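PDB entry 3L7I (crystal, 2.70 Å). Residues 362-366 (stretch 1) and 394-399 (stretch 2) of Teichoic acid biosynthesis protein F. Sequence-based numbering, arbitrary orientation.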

# COMPACT_ATOMS: atom_id res chain seq x y z
N GLY A 362 -1.21 -1.53 -37.26
CA GLY A 362 0.17 -1.95 -37.26
C GLY A 362 0.41 -3.30 -37.90
O GLY A 362 1.42 -3.95 -37.61
N LYS A 363 -0.49 -3.73 -38.77
CA LYS A 363 -0.25 -5.01 -39.40
C LYS A 363 0.66 -4.81 -40.57
O LYS A 363 1.28 -5.75 -41.03
CB LYS A 363 -1.55 -5.68 -39.83
CG LYS A 363 -1.86 -5.60 -41.32
CD LYS A 363 -2.85 -6.71 -41.76
CE LYS A 363 -3.34 -6.48 -43.20
NZ LYS A 363 -4.34 -7.55 -43.63
N ASN A 364 0.79 -3.58 -41.02
CA ASN A 364 1.28 -3.34 -42.36
C ASN A 364 2.00 -2.06 -42.52
O ASN A 364 1.80 -1.12 -41.77
CB ASN A 364 0.10 -3.22 -43.30
CG ASN A 364 -0.18 -4.48 -44.01
OD1 ASN A 364 0.51 -5.48 -43.79
ND2 ASN A 364 -1.18 -4.47 -44.88
N TYR A 365 2.83 -2.02 -43.56
CA TYR A 365 3.21 -0.75 -44.14
C TYR A 365 2.39 -0.66 -45.41
O TYR A 365 2.68 -1.32 -46.38
CB TYR A 365 4.70 -0.73 -44.44
CG TYR A 365 5.10 0.46 -45.28
CD1 TYR A 365 5.11 1.75 -44.74
CD2 TYR A 365 5.43 0.30 -46.62
CE1 TYR A 365 5.46 2.84 -45.52
CE2 TYR A 365 5.78 1.38 -47.41
CZ TYR A 365 5.79 2.65 -46.85
OH TYR A 365 6.16 3.72 -47.65
N SER A 366 1.33 0.14 -45.38
CA SER A 366 0.37 0.13 -46.48
C SER A 366 -0.68 1.25 -46.42
O SER A 366 -0.63 2.14 -45.55
CB SER A 366 -0.37 -1.21 -46.54
OG SER A 366 -1.31 -1.35 -45.47
N LYS A 394 9.45 -7.77 -39.55
CA LYS A 394 8.81 -8.41 -40.71
C LYS A 394 8.17 -7.37 -41.61
O LYS A 394 7.37 -7.70 -42.47
CB LYS A 394 7.73 -9.40 -40.28
CG LYS A 394 8.24 -10.79 -39.93
CD LYS A 394 7.15 -11.58 -39.21
CE LYS A 394 7.71 -12.77 -38.45
NZ LYS A 394 6.82 -13.13 -37.27
N ASN A 395 8.51 -6.11 -41.39
CA ASN A 395 8.00 -5.05 -42.24
C ASN A 395 9.13 -4.23 -42.83
O ASN A 395 10.12 -3.93 -42.16
CB ASN A 395 7.06 -4.16 -41.45
CG ASN A 395 5.67 -4.72 -41.41
OD1 ASN A 395 4.97 -4.74 -42.43
ND2 ASN A 395 5.27 -5.20 -40.24
N VAL A 396 8.98 -3.88 -44.10
CA VAL A 396 10.03 -3.19 -44.82
C VAL A 396 9.57 -1.79 -45.16
O VAL A 396 8.71 -1.61 -46.02
CB VAL A 396 10.36 -3.91 -46.13
CG1 VAL A 396 11.34 -3.11 -46.93
CG2 VAL A 396 10.90 -5.30 -45.85
N VAL A 397 10.13 -0.80 -44.48
CA VAL A 397 9.77 0.59 -44.74
C VAL A 397 10.87 1.33 -45.50
O VAL A 397 12.02 1.34 -45.05
CB VAL A 397 9.55 1.34 -43.42
CG1 VAL A 397 9.09 2.77 -43.68
CG2 VAL A 397 8.59 0.58 -42.52
N PRO A 398 10.53 1.98 -46.64
CA PRO A 398 11.55 2.75 -47.36
C PRO A 398 11.75 4.09 -46.66
O PRO A 398 10.86 4.52 -45.93
CB PRO A 398 10.92 2.99 -48.74
CG PRO A 398 9.54 2.38 -48.71
CD PRO A 398 9.20 2.15 -47.26
N GLY A 399 12.91 4.72 -46.85
CA GLY A 399 13.10 6.08 -46.38
C GLY A 399 13.71 6.22 -45.00
O GLY A 399 14.31 5.28 -44.47

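No hydrogen bond joins these two stretches, two irregular loop segments whose touching parts run 15° apart. Neighbouring extended segments often pair through their backbones; here the nearest CA atoms, those of Tyr365 and Asn395, stay 6.7 Å apart, and the gap is filled by side chains. The contact is small, with 237 Å² buried over both sides, and most of what stretch 1 contributes comes from a single residue, Tyr365.

Tyr365 has its CA-to-CB bond directed toward stretch 2, and a chi1 of 169° (t) extends the ring alongside the backbone of residues 396 to 398. The other stretch covers 85 Å² of this residue, more than of any other in the contact. Three successive residues meet the ring, all at oblique angles. Near its base, CD2 of Tyr365 lies 3.8 Å from O of Val396. Farther out, CE1 of Tyr365 packs against CG1 of Val397 at 4.1 Å, and CZ of Tyr365 comes within 3.5 Å of CD of Pro398. The phenol oxygen continues the line, with OH of Tyr365 3.4 Å from CD of Pro398. A tyrosine suits this position because its long, flat ring can span several residues of a neighbouring chain while its polar tip remains available; the hydroxyl is hydrogen-bonded elsewhere in the structure, so its burial leaves no unmet polar demand.

The partners on stretch 2 are compact and largely apolar. The CA-to-CB bonds of Val397 and Pro398 point sideways. The t rotamer of Val397 (chi1 -177°) sets its branched side chain beside the tyrosine ring, so that CG2 of Val397, 4.3 Å from CD1 of Tyr365, joins CG1 in the packing. The pyrrolidine ring of Pro398, in the C-gamma endo pucker, offers CD to the outer part of the phenol; its rigid ring makes a firm apolar surface. Val396 takes part differently: CB of Val396 comes no closer to stretch 1 than 6.5 Å, to CD2 of Tyr365, and it is the backbone carbonyl that approaches the aromatic ring.

Asn395 brings a polar side chain to the contact. Its CA-to-CB bond points toward stretch 1, and chi1 of -83° (m) carries the amide to the backbone of residues 363 to 365. OD1 of Asn395 lies 3.6 Å from N of Tyr365 and 3.9 Å from CA of Asn364. These distances describe a polar atom packed beside a backbone, a looser arrangement than a hydrogen bond. ND2 of Asn395 is satisfied by a hydrogen bond elsewhere in the structure. The short, planar amide reaches the neighbouring backbone while its nitrogen serves another partner.

Lys363 and Asn364 both direct their CA-to-CB bonds away from stretch 2, so they meet Asn395 through their main chains. For Lys363, this leaves the long, exposed side chain outside the contact; CB of Lys363 is still 6.8 Å from ND2 of Asn395. The two stretches are therefore held by packing: a tyrosine ring laid along Val396 to Pro398, with the Asn395 amide resting against the backbone that leads into it.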